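Local coordinates for transcriptional regulator, LacI family (Arthrobacter sp., PDB 4RKQ), which probably binds a sugar or related small molecule and adjusts transcription in response, as other LacI-family regulators do, at residues 118-121 / 122-126; 156-159 / 160-164; 181-184 / 185-189. All coordinates share one frame; numbering follows the deposited sequence.

Contact 1. Residues 118-121 / 122-126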
loop_
_atom_site.group_PDB
_atom_site.type_symbol
_atom_site.label_atom_id
_atom_site.label_comp_id
_atom_site.label_asym_id
_atom_site.label_seq_id
_atom_site.Cartn_x
_atom_site.Cartn_y
_atom_site.Cartn_z
ATOM N N VAL A 118 10.617 22.149 11.630
ATOM C CA VAL A 118 11.554 21.697 10.623
ATOM C C VAL A 118 11.044 21.921 9.202
ATOM O O VAL A 118 11.785 22.403 8.326
ATOM C CB VAL A 118 11.980 20.246 10.856
ATOM C CG1 VAL A 118 12.884 19.752 9.748
ATOM C CG2 VAL A 118 12.708 20.132 12.196
ATOM N N ALA A 119 9.771 21.629 8.973
ATOM C CA ALA A 119 9.211 21.690 7.614
ATOM C C ALA A 119 9.104 23.152 7.171
ATOM O O ALA A 119 9.488 23.499 6.069
ATOM C CB ALA A 119 7.845 21.030 7.566
ATOM N N VAL A 120 8.573 23.990 8.047
ATOM C CA VAL A 120 8.460 25.423 7.807
ATOM C C VAL A 120 9.847 26.067 7.580
ATOM O O VAL A 120 10.005 26.884 6.690
ATOM C CB VAL A 120 7.679 26.111 8.942
ATOM C CG1 VAL A 120 7.677 27.625 8.760
ATOM C CG2 VAL A 120 6.229 25.636 8.915
ATOM N N ALA A 121 10.854 25.626 8.327
ATOM C CA ALA A 121 12.213 26.140 8.171
ATOM C C ALA A 121 12.734 25.943 6.779
ATOM O O ALA A 121 13.453 26.799 6.260
ATOM C CB ALA A 121 13.149 25.493 9.158
ATOM N N GLN A 122 12.392 24.808 6.179
ATOM C CA GLN A 122 12.859 24.519 4.841
ATOM C C GLN A 122 12.279 25.509 3.877
ATOM O O GLN A 122 12.976 25.997 2.981
ATOM C CB GLN A 122 12.488 23.093 4.397
ATOM C CG GLN A 122 12.736 22.833 2.914
ATOM C CD GLN A 122 14.205 22.923 2.519
ATOM O OE1 GLN A 122 15.090 22.589 3.304
ATOM N NE2 GLN A 122 14.461 23.343 1.279
ATOM N N LEU A 123 10.995 25.800 4.029
ATOM C CA LEU A 123 10.340 26.748 3.116
ATOM C C LEU A 123 10.881 28.179 3.329
ATOM O O LEU A 123 11.131 28.913 2.366
ATOM C CB LEU A 123 8.837 26.700 3.272
ATOM C CG LEU A 123 8.221 25.350 2.868
ATOM C CD1 LEU A 123 6.710 25.406 2.961
ATOM C CD2 LEU A 123 8.617 24.940 1.462
ATOM N N MET A 124 11.118 28.550 4.579
ATOM C CA MET A 124 11.724 29.858 4.872
ATOM C C MET A 124 13.113 29.988 4.270
ATOM O O MET A 124 13.431 31.008 3.670
ATOM C CB MET A 124 11.808 30.102 6.374
ATOM C CG MET A 124 10.475 30.222 7.062
ATOM S SD MET A 124 9.366 31.535 6.549
ATOM C CE MET A 124 8.295 30.829 5.363
ATOM N N ASP A 125 13.931 28.949 4.414
ATOM C CA ASP A 125 15.280 28.952 3.856
ATOM C C ASP A 125 15.265 29.198 2.366
ATOM O O ASP A 125 16.133 29.880 1.855
ATOM C CB ASP A 125 16.014 27.630 4.119
ATOM C CG ASP A 125 16.283 27.387 5.602
ATOM O OD1 ASP A 125 16.000 28.281 6.442
ATOM O OD2 ASP A 125 16.761 26.280 5.925
ATOM N N SER A 126 14.275 28.647 1.670
ATOM C CA SER A 126 14.161 28.824 0.225
ATOM C C SER A 126 13.348 30.063 -0.109
ATOM O O SER A 126 12.974 30.282 -1.269
ATOM C CB SER A 126 13.524 27.589 -0.403
ATOM O OG SER A 126 14.254 26.445 -0.020
#
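Val120 O accepts the N-H of Met124 at 2.9 Å with an N-H...O angle of 166°, and Ala121 O takes Asp125 N at the same 2.9 Å, so residues 118-121 and 122-126 are bound i to i+4 as the last turns of helix 112-125 in the periplasmic-binding-protein-like fold. Just before these two rungs the ladder is looser: Gln122 N stands 3.3 Å from Val118 O, and the bond from Leu123 N to Ala119 O is weak. Ser126 then leaves the helical conformation.

Among the side chains, Val120 and Met124, one turn apart, run alongside each other, with Val120 CG1 4.2 Å from Met124 CG. The valine places CG1 opposite its own N (chi1 174°), while Met124 CG folds back beside its backbone N and comes within 3.4 Å of Val120 O. Leu123 packs on Leu196, Ile224 and Ile131 of three strands, sharing Leu196 with Val120 and Ile131 with Met124, and joins the helix to the sheet. Asp125 turns its carboxylate back so that its face lies over Ala121 O, with CG and OD1 each 3.0 Å from that oxygen; as OD1 and Ala121 O are both acceptors, no hydrogen bond forms between them.

Contact 2. Residues 156-159 / 160-164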
loop_
_atom_site.group_PDB
_atom_site.type_symbol
_atom_site.label_atom_id
_atom_site.label_comp_id
_atom_site.label_asym_id
_atom_site.label_seq_id
_atom_site.Cartn_x
_atom_site.Cartn_y
_atom_site.Cartn_z
ATOM N N ALA A 156 0.090 25.592 11.715
ATOM C CA ALA A 156 -0.555 26.905 11.742
ATOM C C ALA A 156 0.039 27.776 12.841
ATOM O O ALA A 156 0.321 28.947 12.618
ATOM C CB ALA A 156 -2.029 26.759 11.946
ATOM N N GLY A 157 0.235 27.176 14.008
ATOM C CA GLY A 157 0.970 27.774 15.097
ATOM C C GLY A 157 2.331 28.291 14.692
ATOM O O GLY A 157 2.665 29.424 15.005
ATOM N N ARG A 158 3.121 27.478 13.992
ATOM C CA ARG A 158 4.449 27.895 13.627
ATOM C C ARG A 158 4.418 29.046 12.625
ATOM O O ARG A 158 5.189 30.008 12.738
ATOM C CB ARG A 158 5.267 26.731 13.082
ATOM C CG ARG A 158 6.695 27.060 12.692
ATOM C CD ARG A 158 7.463 27.640 13.856
ATOM N NE ARG A 158 8.892 27.759 13.563
ATOM C CZ ARG A 158 9.806 28.225 14.410
ATOM N NH1 ARG A 158 9.446 28.635 15.617
ATOM N NH2 ARG A 158 11.083 28.283 14.050
ATOM N N LEU A 159 3.554 28.935 11.624
ATOM C CA LEU A 159 3.464 29.977 10.623
ATOM C C LEU A 159 2.912 31.290 11.236
ATOM O O LEU A 159 3.360 32.363 10.859
ATOM C CB LEU A 159 2.582 29.534 9.467
ATOM C CG LEU A 159 3.164 28.463 8.536
ATOM C CD1 LEU A 159 2.067 27.876 7.670
ATOM C CD2 LEU A 159 4.275 29.030 7.669
ATOM N N ASP A 160 1.921 31.205 12.125
ATOM C CA ASP A 160 1.417 32.389 12.839
ATOM C C ASP A 160 2.545 33.023 13.685
ATOM O O ASP A 160 2.792 34.224 13.632
ATOM C CB ASP A 160 0.217 32.020 13.711
ATOM C CG ASP A 160 -1.074 31.889 12.925
ATOM O OD1 ASP A 160 -1.142 32.359 11.768
ATOM O OD2 ASP A 160 -2.048 31.324 13.470
ATOM N N GLU A 161 3.251 32.198 14.437
ATOM C CA GLU A 161 4.401 32.643 15.218
ATOM C C GLU A 161 5.444 33.381 14.387
ATOM O O GLU A 161 6.075 34.300 14.875
ATOM C CB GLU A 161 5.046 31.436 15.885
ATOM C CG GLU A 161 6.436 31.634 16.460
ATOM C CD GLU A 161 6.777 30.574 17.489
ATOM O OE1 GLU A 161 6.476 29.376 17.260
ATOM O OE2 GLU A 161 7.340 30.949 18.538
ATOM N N LEU A 162 5.656 32.964 13.147
ATOM C CA LEU A 162 6.683 33.578 12.323
ATOM C C LEU A 162 6.164 34.791 11.526
ATOM O O LEU A 162 6.902 35.355 10.715
ATOM C CB LEU A 162 7.295 32.535 11.378
ATOM C CG LEU A 162 8.188 31.453 11.996
ATOM C CD1 LEU A 162 8.705 30.517 10.912
ATOM C CD2 LEU A 162 9.349 32.066 12.758
ATOM N N GLY A 163 4.903 35.175 11.736
ATOM C CA GLY A 163 4.275 36.233 10.933
ATOM C C GLY A 163 4.147 35.916 9.449
ATOM O O GLY A 163 4.006 36.809 8.624
ATOM N N ALA A 164 4.175 34.647 9.077
ATOM C CA ALA A 164 4.028 34.327 7.679
ATOM C C ALA A 164 2.628 34.699 7.207
ATOM O O ALA A 164 1.668 34.724 7.977
ATOM C CB ALA A 164 4.325 32.867 7.416
#
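A Schellman motif ends helix 150-161, and its long bond runs from Ala164 N to Leu159 O at 3.0 Å. The inner bond, Gly163 N to Asp160 O, is also 3.0 Å, and Gly163 has the positive phi (63°) that such a turn requires, a conformation that favours glycine. The apolar contact that often accompanies the motif is present too, with Leu159 CD2 3.8 Å from Ala164 CB across the reversal. Before the turn, Asp160 N and Glu161 N bond to Ala156 O and Gly157 O as regular helix.

On the flank next to helix 112-125, Arg158 sends CG opposite its backbone N (chi1 -179°) and bends at chi2, which brings the guanidinium forward along the helix, to Glu161 and Leu162. Glu161 OE1 approaches its edge in plane, 3.5 Å from Arg158 NH1, a weak hydrogen bond within a salt bridge; the carboxylate is turned 84° from the guanidinium plane. Leu162 covers one face, its CD2 4.2 Å above the centre. With an alanine at Arg158, Glu161 would probably lose this charge partner and Leu162 the flat surface it packs against.

Within the beta-alpha-beta unit of strand 131-136, helix 150-161 and strand 166-171, Asp160 OD1 bonds to Trp166 NE1, Ala156 and Leu159 pack on Trp166, and Arg158, Leu159 and Leu162 all meet Val120 of helix 112-125.

Contact 3. Residues 181-184 / 185-189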
loop_
_atom_site.group_PDB
_atom_site.type_symbol
_atom_site.label_atom_id
_atom_site.label_comp_id
_atom_site.label_asym_id
_atom_site.label_seq_id
_atom_site.Cartn_x
_atom_site.Cartn_y
_atom_site.Cartn_z
ATOM N N ALA A 181 -8.827 19.942 -4.426
ATOM C CA ALA A 181 -8.800 21.115 -3.550
ATOM C C ALA A 181 -7.603 22.010 -3.835
ATOM O O ALA A 181 -7.695 23.227 -3.757
ATOM C CB ALA A 181 -8.834 20.710 -2.098
ATOM N N ALA A 182 -6.483 21.424 -4.192
ATOM C CA ALA A 182 -5.289 22.185 -4.505
ATOM C C ALA A 182 -5.501 22.964 -5.818
ATOM O O ALA A 182 -5.171 24.138 -5.887
ATOM C CB ALA A 182 -4.042 21.318 -4.586
ATOM N N ALA A 183 -6.056 22.309 -6.836
ATOM C CA ALA A 183 -6.329 22.947 -8.141
ATOM C C ALA A 183 -7.239 24.162 -8.000
ATOM O O ALA A 183 -6.991 25.216 -8.622
ATOM C CB ALA A 183 -6.932 21.929 -9.124
ATOM N N ALA A 184 -8.281 24.037 -7.180
ATOM C CA ALA A 184 -9.254 25.124 -6.965
ATOM C C ALA A 184 -8.578 26.310 -6.317
ATOM O O ALA A 184 -8.737 27.447 -6.744
ATOM C CB ALA A 184 -10.413 24.661 -6.100
ATOM N N PHE A 185 -7.794 26.020 -5.290
ATOM C CA PHE A 185 -7.024 27.023 -4.585
ATOM C C PHE A 185 -5.996 27.742 -5.455
ATOM O O PHE A 185 -5.864 28.954 -5.357
ATOM C CB PHE A 185 -6.297 26.371 -3.419
ATOM C CG PHE A 185 -5.522 27.333 -2.580
ATOM C CD1 PHE A 185 -6.148 28.073 -1.603
ATOM C CD2 PHE A 185 -4.180 27.486 -2.770
ATOM C CE1 PHE A 185 -5.437 28.961 -0.839
ATOM C CE2 PHE A 185 -3.451 28.364 -2.012
ATOM C CZ PHE A 185 -4.080 29.092 -1.031
ATOM N N LEU A 186 -5.236 26.993 -6.256
ATOM C CA LEU A 186 -4.230 27.577 -7.154
ATOM C C LEU A 186 -4.829 28.494 -8.261
ATOM O O LEU A 186 -4.182 29.452 -8.642
ATOM C CB LEU A 186 -3.375 26.483 -7.790
ATOM C CG LEU A 186 -2.449 25.741 -6.823
ATOM C CD1 LEU A 186 -1.977 24.444 -7.453
ATOM C CD2 LEU A 186 -1.258 26.598 -6.415
ATOM N N ARG A 187 -6.037 28.193 -8.760
ATOM C CA ARG A 187 -6.808 29.135 -9.632
ATOM C C ARG A 187 -6.952 30.502 -8.966
ATOM O O ARG A 187 -6.726 31.527 -9.581
ATOM C CB ARG A 187 -8.225 28.591 -9.986
ATOM C CG ARG A 187 -8.414 28.215 -11.455
ATOM C CD ARG A 187 -8.907 26.787 -11.637
ATOM N NE ARG A 187 -10.275 26.593 -11.174
ATOM C CZ ARG A 187 -10.788 25.430 -10.758
ATOM N NH1 ARG A 187 -12.046 25.387 -10.355
ATOM N NH2 ARG A 187 -10.068 24.307 -10.725
ATOM N N GLU A 188 -7.316 30.487 -7.693
ATOM C CA GLU A 188 -7.486 31.687 -6.909
ATOM C C GLU A 188 -6.185 32.276 -6.383
ATOM O O GLU A 188 -6.089 33.476 -6.248
ATOM C CB GLU A 188 -8.449 31.415 -5.758
ATOM C CG GLU A 188 -9.906 31.335 -6.198
ATOM C CD GLU A 188 -10.870 31.896 -5.160
ATOM O OE1 GLU A 188 -11.741 32.714 -5.533
ATOM O OE2 GLU A 188 -10.750 31.532 -3.970
ATOM N N HIS A 189 -5.185 31.449 -6.089
ATOM C CA HIS A 189 -3.934 31.934 -5.510
ATOM C C HIS A 189 -2.705 31.489 -6.312
ATOM O O HIS A 189 -1.894 30.710 -5.847
ATOM C CB HIS A 189 -3.835 31.530 -4.032
ATOM C CG HIS A 189 -4.923 32.104 -3.170
ATOM N ND1 HIS A 189 -4.760 33.257 -2.432
ATOM C CD2 HIS A 189 -6.192 31.694 -2.945
ATOM C CE1 HIS A 189 -5.877 33.523 -1.777
ATOM N NE2 HIS A 189 -6.761 32.589 -2.072
#
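Leu186 N bonds to Ala182 O at 2.9 Å, and the flanking pairs, Phe185 N to Ala181 O and Arg187 N to Ala183 O, measure 3.2 Å and 3.1 Å. All three N-H...O angles are close to straight, from 162° to 164°, as expected for the regular final turns of helix 175-188. The next rung is weaker: Glu188 N is 3.5 Å from Ala184 O.

Side chains add van der Waals contacts to this ladder. Leu186 CG sits 3.3 Å from Ala182 O. Arg187 bends at chi2 and chi3, which folds its guanidinium back along the preceding turn until one face lies over Ala184 CA, 3.9 Å from the plane and displaced from the centre of the group. Phe185 puts its ring opposite its own N (chi1 -177°), and one face receives His189 CD2 near the rim, 3.5 Å above the plane. His189 N closes the end of the helix on Phe185 O at 2.7 Å.

Farther out, Phe185 packs on Ser167 and Ile169 of strand 166-171, whereas Ala182 and Ala183 meet Ala209, and Leu186 meets Leu210, of helix 200-212. His189 O is hydrogen-bonded to Thr192 OG1 in the loop that follows.

Four consecutive alanines bring no polar side-chain group, so cohesion between 181-184 and 185-189 rests on main-chain bonds and van der Waals contact, and the long last rung beside a poorly ordered Glu188 is consistent with some fraying there.

Overall arrangement
Followed from the N terminus, the contacts come strictly in series: contact 1 at the end of helix 112-125, contact 2 at the end of helix 150-161, contact 3 at the end of helix 175-188. Each joins adjoining segments, so none closes a long loop, and none nests in or crosses another. Strand 131-136 lies between the first two helices in the chain, and strand 166-171 between the second and third. Contacts 1 and 2 touch, with Val120 CG1 3.7 Å from Leu162 CD1, which packs two neighbouring helices together. Contact 3 stands apart, its nearest atoms about 12 Å from contact 1 and about 11 Å from contact 2; strand 166-171 packs against both contact 2 and contact 3.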